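Local coordinates for Melibiose/raffinose/stachyose-binding protein MelE (Bacillus subtilis subsp. subtilis str. 168, PDB 4R6H), which binds melibiose, raffinose and stachyose as the solute-binding component of the MelEDC-MsmX ABC transporter that imports these sugars, at residues F194-L206 and F223-L235. Residues are numbered along the deposited sequence; the frame is centred on the assembly and turned at random.
Sequences FAQYYDQFATPLL and FQWSKFTYLSEIL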
ATOM      1  N   PHE A 194       4.133 -11.181  -6.894  1.00 18.45           N
ATOM      2  CA  PHE A 194       2.899 -11.967  -6.946  1.00 17.87           C
ATOM      3  C   PHE A 194       2.028 -11.738  -5.733  1.00 18.17           C
ATOM      4  O   PHE A 194       0.790 -11.737  -5.815  1.00 19.28           O
ATOM      5  CB  PHE A 194       3.195 -13.449  -7.097  1.00 18.40           C
ATOM      6  CG  PHE A 194       3.943 -13.777  -8.357  1.00 17.61           C
ATOM      7  CD1 PHE A 194       3.316 -13.616  -9.586  1.00 20.81           C
ATOM      8  CD2 PHE A 194       5.262 -14.236  -8.330  1.00 18.38           C
ATOM      9  CE1 PHE A 194       3.986 -13.911 -10.758  1.00 20.24           C
ATOM     10  CE2 PHE A 194       5.931 -14.534  -9.496  1.00 18.41           C
ATOM     11  CZ  PHE A 194       5.306 -14.357 -10.710  1.00 21.36           C
ATOM     12  N   ALA A 195       2.641 -11.507  -4.572  1.00 17.63           N
ATOM     13  CA  ALA A 195       1.860 -11.180  -3.422  1.00 19.78           C
ATOM     14  C   ALA A 195       1.008  -9.949  -3.659  1.00 17.79           C
ATOM     15  O   ALA A 195      -0.143  -9.863  -3.195  1.00 18.00           O
ATOM     16  CB  ALA A 195       2.726 -11.020  -2.171  1.00 20.52           C
ATOM     17  N   GLN A 196       1.576  -8.953  -4.319  1.00 18.27           N
ATOM     18  CA  GLN A 196       0.844  -7.723  -4.571  1.00 16.62           C
ATOM     19  C   GLN A 196      -0.432  -7.985  -5.408  1.00 17.45           C
ATOM     20  O   GLN A 196      -1.493  -7.390  -5.176  1.00 18.63           O
ATOM     21  CB  GLN A 196       1.747  -6.702  -5.278  1.00 18.88           C
ATOM     22  CG  GLN A 196       1.054  -5.377  -5.468  1.00 21.18           C
ATOM     23  CD  GLN A 196       1.928  -4.223  -5.897  1.00 31.31           C
ATOM     24  OE1 GLN A 196       3.142  -4.327  -5.960  1.00 37.97           O
ATOM     25  NE2 GLN A 196       1.286  -3.076  -6.146  1.00 30.45           N
ATOM     26  N   TYR A 197      -0.270  -8.846  -6.412  1.00 16.40           N
ATOM     27  CA  TYR A 197      -1.399  -9.251  -7.253  1.00 18.62           C
ATOM     28  C   TYR A 197      -2.510  -9.878  -6.395  1.00 17.41           C
ATOM     29  O   TYR A 197      -3.695  -9.499  -6.468  1.00 17.46           O
ATOM     30  CB  TYR A 197      -0.907 -10.210  -8.371  1.00 17.28           C
ATOM     31  CG  TYR A 197      -2.015 -11.013  -8.987  1.00 17.61           C
ATOM     32  CD1 TYR A 197      -2.858 -10.461  -9.963  1.00 20.56           C
ATOM     33  CD2 TYR A 197      -2.274 -12.287  -8.534  1.00 16.91           C
ATOM     34  CE1 TYR A 197      -3.928 -11.204 -10.480  1.00 20.61           C
ATOM     35  CE2 TYR A 197      -3.334 -13.024  -9.027  1.00 18.60           C
ATOM     36  CZ  TYR A 197      -4.125 -12.495 -10.029  1.00 19.49           C
ATOM     37  OH  TYR A 197      -5.194 -13.241 -10.508  1.00 20.51           O
ATOM     38  N   TYR A 198      -2.130 -10.894  -5.636  1.00 17.54           N
ATOM     39  CA  TYR A 198      -3.112 -11.578  -4.799  1.00 18.90           C
ATOM     40  C   TYR A 198      -3.760 -10.636  -3.803  1.00 18.67           C
ATOM     41  O   TYR A 198      -4.976 -10.664  -3.601  1.00 17.89           O
ATOM     42  CB  TYR A 198      -2.503 -12.752  -4.081  1.00 20.17           C
ATOM     43  CG  TYR A 198      -2.302 -14.030  -4.876  1.00 19.51           C
ATOM     44  CD1 TYR A 198      -3.382 -14.745  -5.397  1.00 20.86           C
ATOM     45  CD2 TYR A 198      -1.047 -14.610  -4.995  1.00 21.89           C
ATOM     46  CE1 TYR A 198      -3.202 -15.954  -6.069  1.00 20.68           C
ATOM     47  CE2 TYR A 198      -0.873 -15.811  -5.643  1.00 23.92           C
ATOM     48  CZ  TYR A 198      -1.952 -16.497  -6.155  1.00 22.77           C
ATOM     49  OH  TYR A 198      -1.718 -17.695  -6.805  1.00 22.59           O
ATOM     50  N   ASP A 199      -2.929  -9.847  -3.114  1.00 19.24           N
ATOM     51  CA  ASP A 199      -3.420  -8.980  -2.055  1.00 17.45           C
ATOM     52  C   ASP A 199      -4.398  -7.938  -2.590  1.00 18.64           C
ATOM     53  O   ASP A 199      -5.498  -7.738  -2.010  1.00 17.89           O
ATOM     54  CB  ASP A 199      -2.201  -8.323  -1.345  1.00 18.84           C
ATOM     55  CG  ASP A 199      -2.475  -7.900   0.069  1.00 30.26           C
ATOM     56  OD1 ASP A 199      -3.419  -8.348   0.693  1.00 23.50           O
ATOM     57  OD2 ASP A 199      -1.630  -7.182   0.600  1.00 34.93           O
ATOM     58  N   GLN A 200      -4.042  -7.247  -3.673  1.00 16.88           N
ATOM     59  CA  GLN A 200      -4.906  -6.220  -4.196  1.00 15.70           C
ATOM     60  C   GLN A 200      -6.220  -6.811  -4.694  1.00 17.70           C
ATOM     61  O   GLN A 200      -7.267  -6.277  -4.388  1.00 17.19           O
ATOM     62  CB  GLN A 200      -4.284  -5.396  -5.334  1.00 17.35           C
ATOM     63  CG  GLN A 200      -3.319  -4.339  -4.887  1.00 24.75           C
ATOM     64  CD  GLN A 200      -2.782  -3.460  -6.012  1.00 17.43           C
ATOM     65  OE1 GLN A 200      -1.601  -3.168  -6.020  1.00 23.34           O
ATOM     66  NE2 GLN A 200      -3.668  -2.911  -6.838  1.00 20.08           N
ATOM     67  N   PHE A 201      -6.142  -7.909  -5.465  1.00 16.55           N
ATOM     68  CA  PHE A 201      -7.380  -8.440  -6.065  1.00 17.39           C
ATOM     69  C   PHE A 201      -8.246  -9.206  -5.063  1.00 16.92           C
ATOM     70  O   PHE A 201      -9.429  -9.425  -5.303  1.00 17.32           O
ATOM     71  CB  PHE A 201      -7.113  -9.221  -7.343  1.00 17.06           C
ATOM     72  CG  PHE A 201      -6.861  -8.358  -8.548  1.00 16.59           C
ATOM     73  CD1 PHE A 201      -7.898  -7.627  -9.149  1.00 16.44           C
ATOM     74  CD2 PHE A 201      -5.603  -8.282  -9.099  1.00 18.83           C
ATOM     75  CE1 PHE A 201      -7.642  -6.860 -10.272  1.00 18.80           C
ATOM     76  CE2 PHE A 201      -5.349  -7.543 -10.244  1.00 18.78           C
ATOM     77  CZ  PHE A 201      -6.391  -6.803 -10.824  1.00 18.15           C
ATOM     78  N   ALA A 202      -7.681  -9.607  -3.934  1.00 16.73           N
ATOM     79  CA  ALA A 202      -8.492 -10.230  -2.879  1.00 16.97           C
ATOM     80  C   ALA A 202      -9.583  -9.299  -2.369  1.00 17.59           C
ATOM     81  O   ALA A 202     -10.656  -9.736  -1.974  1.00 17.19           O
ATOM     82  CB  ALA A 202      -7.610 -10.632  -1.705  1.00 16.93           C
ATOM     83  N   THR A 203      -9.341  -7.985  -2.395  1.00 17.76           N
ATOM     84  CA  THR A 203     -10.349  -7.005  -1.974  1.00 17.36           C
ATOM     85  C   THR A 203     -11.627  -6.987  -2.846  1.00 17.50           C
ATOM     86  O   THR A 203     -12.723  -7.233  -2.292  1.00 17.47           O
ATOM     87  CB  THR A 203      -9.689  -5.614  -1.769  1.00 15.95           C
ATOM     88  OG1 THR A 203      -8.836  -5.650  -0.598  1.00 18.13           O
ATOM     89  CG2 THR A 203     -10.689  -4.502  -1.578  1.00 17.94           C
ATOM     90  N   PRO A 204     -11.513  -6.793  -4.175  1.00 16.69           N
ATOM     91  CA  PRO A 204     -12.758  -6.894  -4.976  1.00 15.36           C
ATOM     92  C   PRO A 204     -13.331  -8.300  -4.924  1.00 17.51           C
ATOM     93  O   PRO A 204     -14.566  -8.461  -5.017  1.00 17.83           O
ATOM     94  CB  PRO A 204     -12.304  -6.543  -6.386  1.00 18.48           C
ATOM     95  CG  PRO A 204     -10.809  -6.595  -6.404  1.00 17.67           C
ATOM     96  CD  PRO A 204     -10.380  -6.297  -4.988  1.00 18.04           C
ATOM     97  N   LEU A 205     -12.512  -9.329  -4.741  1.00 16.71           N
ATOM     98  CA  LEU A 205     -13.062 -10.700  -4.747  1.00 16.77           C
ATOM     99  C   LEU A 205     -13.878 -10.970  -3.500  1.00 18.92           C
ATOM    100  O   LEU A 205     -14.977 -11.526  -3.605  1.00 18.35           O
ATOM    101  CB  LEU A 205     -11.965 -11.731  -4.860  1.00 16.91           C
ATOM    102  CG  LEU A 205     -12.386 -13.219  -4.850  1.00 17.91           C
ATOM    103  CD1 LEU A 205     -13.144 -13.527  -6.101  1.00 19.14           C
ATOM    104  CD2 LEU A 205     -11.156 -14.068  -4.729  1.00 18.23           C
ATOM    105  N   LEU A 206     -13.387 -10.541  -2.347  1.00 16.46           N
ATOM    106  CA  LEU A 206     -13.866 -11.045  -1.070  1.00 17.98           C
ATOM    107  C   LEU A 206     -14.435 -10.003  -0.110  1.00 21.00           C
ATOM    108  O   LEU A 206     -15.020 -10.379   0.892  1.00 21.02           O
ATOM    109  CB  LEU A 206     -12.763 -11.850  -0.337  1.00 18.70           C
ATOM    110  CG  LEU A 206     -12.107 -12.989  -1.098  1.00 19.03           C
ATOM    111  CD1 LEU A 206     -10.884 -13.522  -0.397  1.00 22.88           C
ATOM    112  CD2 LEU A 206     -13.120 -14.109  -1.302  1.00 19.73           C
ATOM    113  N   PHE A 223     -13.278 -18.934   7.018  1.00 23.30           N
ATOM    114  CA  PHE A 223     -13.163 -18.736   5.571  1.00 23.73           C
ATOM    115  C   PHE A 223     -12.753 -19.999   4.816  1.00 24.66           C
ATOM    116  O   PHE A 223     -11.788 -20.679   5.168  1.00 24.63           O
ATOM    117  CB  PHE A 223     -12.118 -17.633   5.303  1.00 22.37           C
ATOM    118  CG  PHE A 223     -11.923 -17.321   3.847  1.00 20.56           C
ATOM    119  CD1 PHE A 223     -12.951 -16.775   3.119  1.00 22.94           C
ATOM    120  CD2 PHE A 223     -10.725 -17.626   3.213  1.00 21.68           C
ATOM    121  CE1 PHE A 223     -12.791 -16.488   1.767  1.00 24.12           C
ATOM    122  CE2 PHE A 223     -10.548 -17.340   1.861  1.00 23.09           C
ATOM    123  CZ  PHE A 223     -11.593 -16.792   1.138  1.00 18.48           C
ATOM    124  N   GLN A 224     -13.485 -20.269   3.736  1.00 25.05           N
ATOM    125  CA  GLN A 224     -13.175 -21.384   2.859  1.00 26.65           C
ATOM    126  C   GLN A 224     -12.269 -20.916   1.721  1.00 19.93           C
ATOM    127  O   GLN A 224     -12.701 -20.151   0.870  1.00 22.09           O
ATOM    128  CB  GLN A 224     -14.467 -21.948   2.288  1.00 27.46           C
ATOM    129  CG  GLN A 224     -15.376 -22.605   3.321  1.00 39.86           C
ATOM    130  CD  GLN A 224     -14.661 -23.658   4.113  1.00 59.62           C
ATOM    131  OE1 GLN A 224     -14.301 -23.432   5.269  1.00 45.85           O
ATOM    132  NE2 GLN A 224     -14.409 -24.807   3.490  1.00 55.02           N
ATOM    133  N   TRP A 225     -11.040 -21.419   1.701  1.00 23.86           N
ATOM    134  CA  TRP A 225     -10.034 -21.003   0.728  1.00 23.56           C
ATOM    135  C   TRP A 225     -10.369 -21.431  -0.693  1.00 22.09           C
ATOM    136  O   TRP A 225      -9.769 -20.956  -1.653  1.00 23.85           O
ATOM    137  CB  TRP A 225      -8.624 -21.411   1.185  1.00 32.82           C
ATOM    138  CG  TRP A 225      -8.185 -20.470   2.271  1.00 26.86           C
ATOM    139  CD1 TRP A 225      -8.452 -20.561   3.608  1.00 27.07           C
ATOM    140  CD2 TRP A 225      -7.483 -19.233   2.083  1.00 26.11           C
ATOM    141  NE1 TRP A 225      -7.932 -19.457   4.267  1.00 25.21           N
ATOM    142  CE2 TRP A 225      -7.329 -18.638   3.351  1.00 24.52           C
ATOM    143  CE3 TRP A 225      -6.943 -18.590   0.965  1.00 22.44           C
ATOM    144  CZ2 TRP A 225      -6.673 -17.410   3.527  1.00 24.44           C
ATOM    145  CZ3 TRP A 225      -6.290 -17.379   1.129  1.00 24.61           C
ATOM    146  CH2 TRP A 225      -6.177 -16.796   2.409  1.00 24.74           C
ATOM    147  N   SER A 226     -11.346 -22.327  -0.848  1.00 21.22           N
ATOM    148  CA  SER A 226     -11.868 -22.607  -2.169  1.00 19.64           C
ATOM    149  C   SER A 226     -12.377 -21.342  -2.884  1.00 23.72           C
ATOM    150  O   SER A 226     -12.361 -21.273  -4.130  1.00 23.82           O
ATOM    151  CB  SER A 226     -12.989 -23.668  -2.092  1.00 21.52           C
ATOM    152  OG  SER A 226     -14.093 -23.176  -1.364  1.00 24.71           O
ATOM    153  N   LYS A 227     -12.766 -20.310  -2.120  1.00 21.35           N
ATOM    154  CA  LYS A 227     -13.237 -19.059  -2.694  1.00 23.49           C
ATOM    155  C   LYS A 227     -12.090 -18.180  -3.237  1.00 25.89           C
ATOM    156  O   LYS A 227     -12.325 -17.229  -3.969  1.00 25.04           O
ATOM    157  CB  LYS A 227     -14.043 -18.280  -1.636  1.00 24.95           C
ATOM    158  CG  LYS A 227     -15.327 -19.004  -1.253  1.00 29.46           C
ATOM    159  CD  LYS A 227     -16.145 -18.287  -0.200  1.00 33.50           C
ATOM    160  CE  LYS A 227     -17.579 -18.817  -0.214  1.00 50.67           C
ATOM    161  NZ  LYS A 227     -17.994 -19.244   1.145  1.00 54.52           N
ATOM    162  N   PHE A 228     -10.869 -18.514  -2.872  1.00 19.90           N
ATOM    163  CA  PHE A 228      -9.690 -17.767  -3.279  1.00 21.23           C
ATOM    164  C   PHE A 228      -9.140 -18.329  -4.598  1.00 19.58           C
ATOM    165  O   PHE A 228      -8.325 -17.673  -5.253  1.00 22.46           O
ATOM    166  CB  PHE A 228      -8.610 -17.873  -2.202  1.00 21.37           C
ATOM    167  CG  PHE A 228      -7.610 -16.730  -2.191  1.00 20.61           C
ATOM    168  CD1 PHE A 228      -7.937 -15.568  -1.545  1.00 24.67           C
ATOM    169  CD2 PHE A 228      -6.341 -16.855  -2.772  1.00 21.51           C
ATOM    170  CE1 PHE A 228      -7.036 -14.524  -1.475  1.00 26.19           C
ATOM    171  CE2 PHE A 228      -5.442 -15.794  -2.715  1.00 23.41           C
ATOM    172  CZ  PHE A 228      -5.795 -14.644  -2.068  1.00 23.99           C
ATOM    173  N   THR A 229      -9.531 -19.550  -4.987  1.00 17.75           N
ATOM    174  CA  THR A 229      -8.912 -20.214  -6.124  1.00 18.90           C
ATOM    175  C   THR A 229      -9.000 -19.443  -7.425  1.00 17.58           C
ATOM    176  O   THR A 229      -8.091 -19.518  -8.280  1.00 18.46           O
ATOM    177  CB  THR A 229      -9.542 -21.636  -6.311  1.00 20.24           C
ATOM    178  OG1 THR A 229      -9.459 -22.338  -5.061  1.00 20.52           O
ATOM    179  CG2 THR A 229      -8.885 -22.425  -7.380  1.00 23.47           C
ATOM    180  N   TYR A 230     -10.107 -18.723  -7.535  1.00 18.63           N
ATOM    181  CA  TYR A 230     -10.289 -17.826  -8.692  1.00 19.62           C
ATOM    182  C   TYR A 230      -9.057 -16.995  -9.051  1.00 17.57           C
ATOM    183  O   TYR A 230      -8.659 -16.928 -10.219  1.00 20.10           O
ATOM    184  CB  TYR A 230     -11.479 -16.905  -8.425  1.00 19.14           C
ATOM    185  CG  TYR A 230     -11.713 -15.856  -9.467  1.00 18.59           C
ATOM    186  CD1 TYR A 230     -12.409 -16.136 -10.619  1.00 22.81           C
ATOM    187  CD2 TYR A 230     -11.271 -14.541  -9.284  1.00 20.52           C
ATOM    188  CE1 TYR A 230     -12.661 -15.150 -11.579  1.00 25.61           C
ATOM    189  CE2 TYR A 230     -11.520 -13.570 -10.255  1.00 21.34           C
ATOM    190  CZ  TYR A 230     -12.210 -13.866 -11.368  1.00 23.17           C
ATOM    191  OH  TYR A 230     -12.413 -12.875 -12.305  1.00 23.91           O
ATOM    192  N   LEU A 231      -8.415 -16.416  -8.035  1.00 19.33           N
ATOM    193  CA  LEU A 231      -7.246 -15.595  -8.352  1.00 17.38           C
ATOM    194  C   LEU A 231      -6.049 -16.367  -8.898  1.00 18.65           C
ATOM    195  O   LEU A 231      -5.278 -15.873  -9.746  1.00 19.86           O
ATOM    196  CB  LEU A 231      -6.806 -14.772  -7.133  1.00 18.78           C
ATOM    197  CG  LEU A 231      -7.870 -13.790  -6.629  1.00 21.68           C
ATOM    198  CD1 LEU A 231      -7.399 -13.180  -5.326  1.00 25.83           C
ATOM    199  CD2 LEU A 231      -8.194 -12.763  -7.672  1.00 22.68           C
ATOM    200  N   SER A 232      -5.905 -17.602  -8.433  1.00 19.18           N
ATOM    201  CA  SER A 232      -4.857 -18.438  -8.975  1.00 18.86           C
ATOM    202  C   SER A 232      -5.163 -18.910 -10.428  1.00 17.40           C
ATOM    203  O   SER A 232      -4.253 -19.017 -11.266  1.00 19.68           O
ATOM    204  CB  SER A 232      -4.639 -19.648  -8.075  1.00 20.18           C
ATOM    205  OG  SER A 232      -4.039 -19.242  -6.827  1.00 20.05           O
ATOM    206  N   GLU A 233      -6.441 -19.184 -10.665  1.00 18.55           N
ATOM    207  CA  GLU A 233      -6.889 -19.536 -12.015  1.00 21.68           C
ATOM    208  C   GLU A 233      -6.634 -18.399 -13.000  1.00 19.40           C
ATOM    209  O   GLU A 233      -6.119 -18.636 -14.100  1.00 19.95           O
ATOM    210  CB  GLU A 233      -8.337 -19.985 -12.027  1.00 20.30           C
ATOM    211  CG  GLU A 233      -8.466 -21.375 -11.417  1.00 26.91           C
ATOM    212  CD  GLU A 233      -9.877 -21.736 -11.135  1.00 33.35           C
ATOM    213  OE1 GLU A 233     -10.608 -20.891 -10.605  1.00 41.32           O
ATOM    214  OE2 GLU A 233     -10.249 -22.857 -11.466  1.00 40.85           O
ATOM    215  N   ILE A 234      -6.961 -17.181 -12.591  1.00 18.98           N
ATOM    216  CA  ILE A 234      -6.724 -16.031 -13.450  1.00 19.57           C
ATOM    217  C   ILE A 234      -5.228 -15.879 -13.750  1.00 20.07           C
ATOM    218  O   ILE A 234      -4.793 -15.681 -14.878  1.00 18.92           O
ATOM    219  CB  ILE A 234      -7.285 -14.754 -12.821  1.00 19.06           C
ATOM    220  CG1 ILE A 234      -8.823 -14.749 -12.785  1.00 21.21           C
ATOM    221  CG2 ILE A 234      -6.769 -13.555 -13.632  1.00 20.47           C
ATOM    222  CD1 ILE A 234      -9.494 -14.897 -14.155  1.00 22.63           C
ATOM    223  N   LEU A 235      -4.392 -16.020 -12.721  1.00 17.70           N
ATOM    224  CA  LEU A 235      -2.944 -15.887 -12.918  1.00 19.62           C
ATOM    225  C   LEU A 235      -2.404 -16.967 -13.867  1.00 17.71           C
ATOM    226  O   LEU A 235      -1.608 -16.703 -14.729  1.00 19.04           O
ATOM    227  CB  LEU A 235      -2.209 -15.898 -11.563  1.00 20.21           C
ATOM    228  CG  LEU A 235      -0.721 -15.524 -11.577  1.00 23.77           C
ATOM    229  CD1 LEU A 235      -0.514 -14.185 -12.266  1.00 23.95           C
ATOM    230  CD2 LEU A 235      -0.155 -15.545 -10.144  1.00 22.77           C
TER
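Tyr-197 and Tyr-198 of helix 192-206 hydrogen-bond to Leu-231 and Ser-232 of the facing helix. Tyr-197 OH donates to Leu-231 O at 2.7 Å, lying in the carbonyl plane on a lone pair (C=O...O angle 126°). The same oxygen takes the helical bond from Leu-235 N, so two donors share it. With CG anti to the backbone N (chi1 161°), the Tyr-197 ring is carried to this carbonyl, its side chain passing that of Leu-235 in the opposite direction with Leu-235 CD1 over one ring face. At the next residue of each helix, Tyr-198 OH and Ser-232 OG are hydrogen-bonded at 2.8 Å, with Ser-232 OG at the tyrosine ring edge, near its plane.

Apolar packing centres on Leu-231, a knob in the hole formed by Tyr-197, Tyr-198, Ala-202 and Leu-205. It meets Leu-205 tip to tip, CG to CD2 at 3.8 Å, while its CD2 reaches Phe-201 CB. Leu-206 CD1 approaches the edge of the Phe-228 ring and also touches Phe-223 CZ at 3.7 Å.

Among the aromatics, Tyr-198 and Phe-228 are near parallel (29°) but slid apart, centroids 5.7 Å distant. Leu-231 CD1 and Trp-225 CZ3 cover opposite faces of Phe-228.

A phenylalanine in place of Tyr-197 would probably leave Leu-231 O with its helical donor alone and the ring less firmly oriented. The contact thus joins helix 192-206 to helix 229-240 and the residues leading into it, beside Met-163 of helix 163-177, through a largely apolar, buried interface in which each tyrosine hydroxyl has a hydrogen-bonding partner on the facing segment.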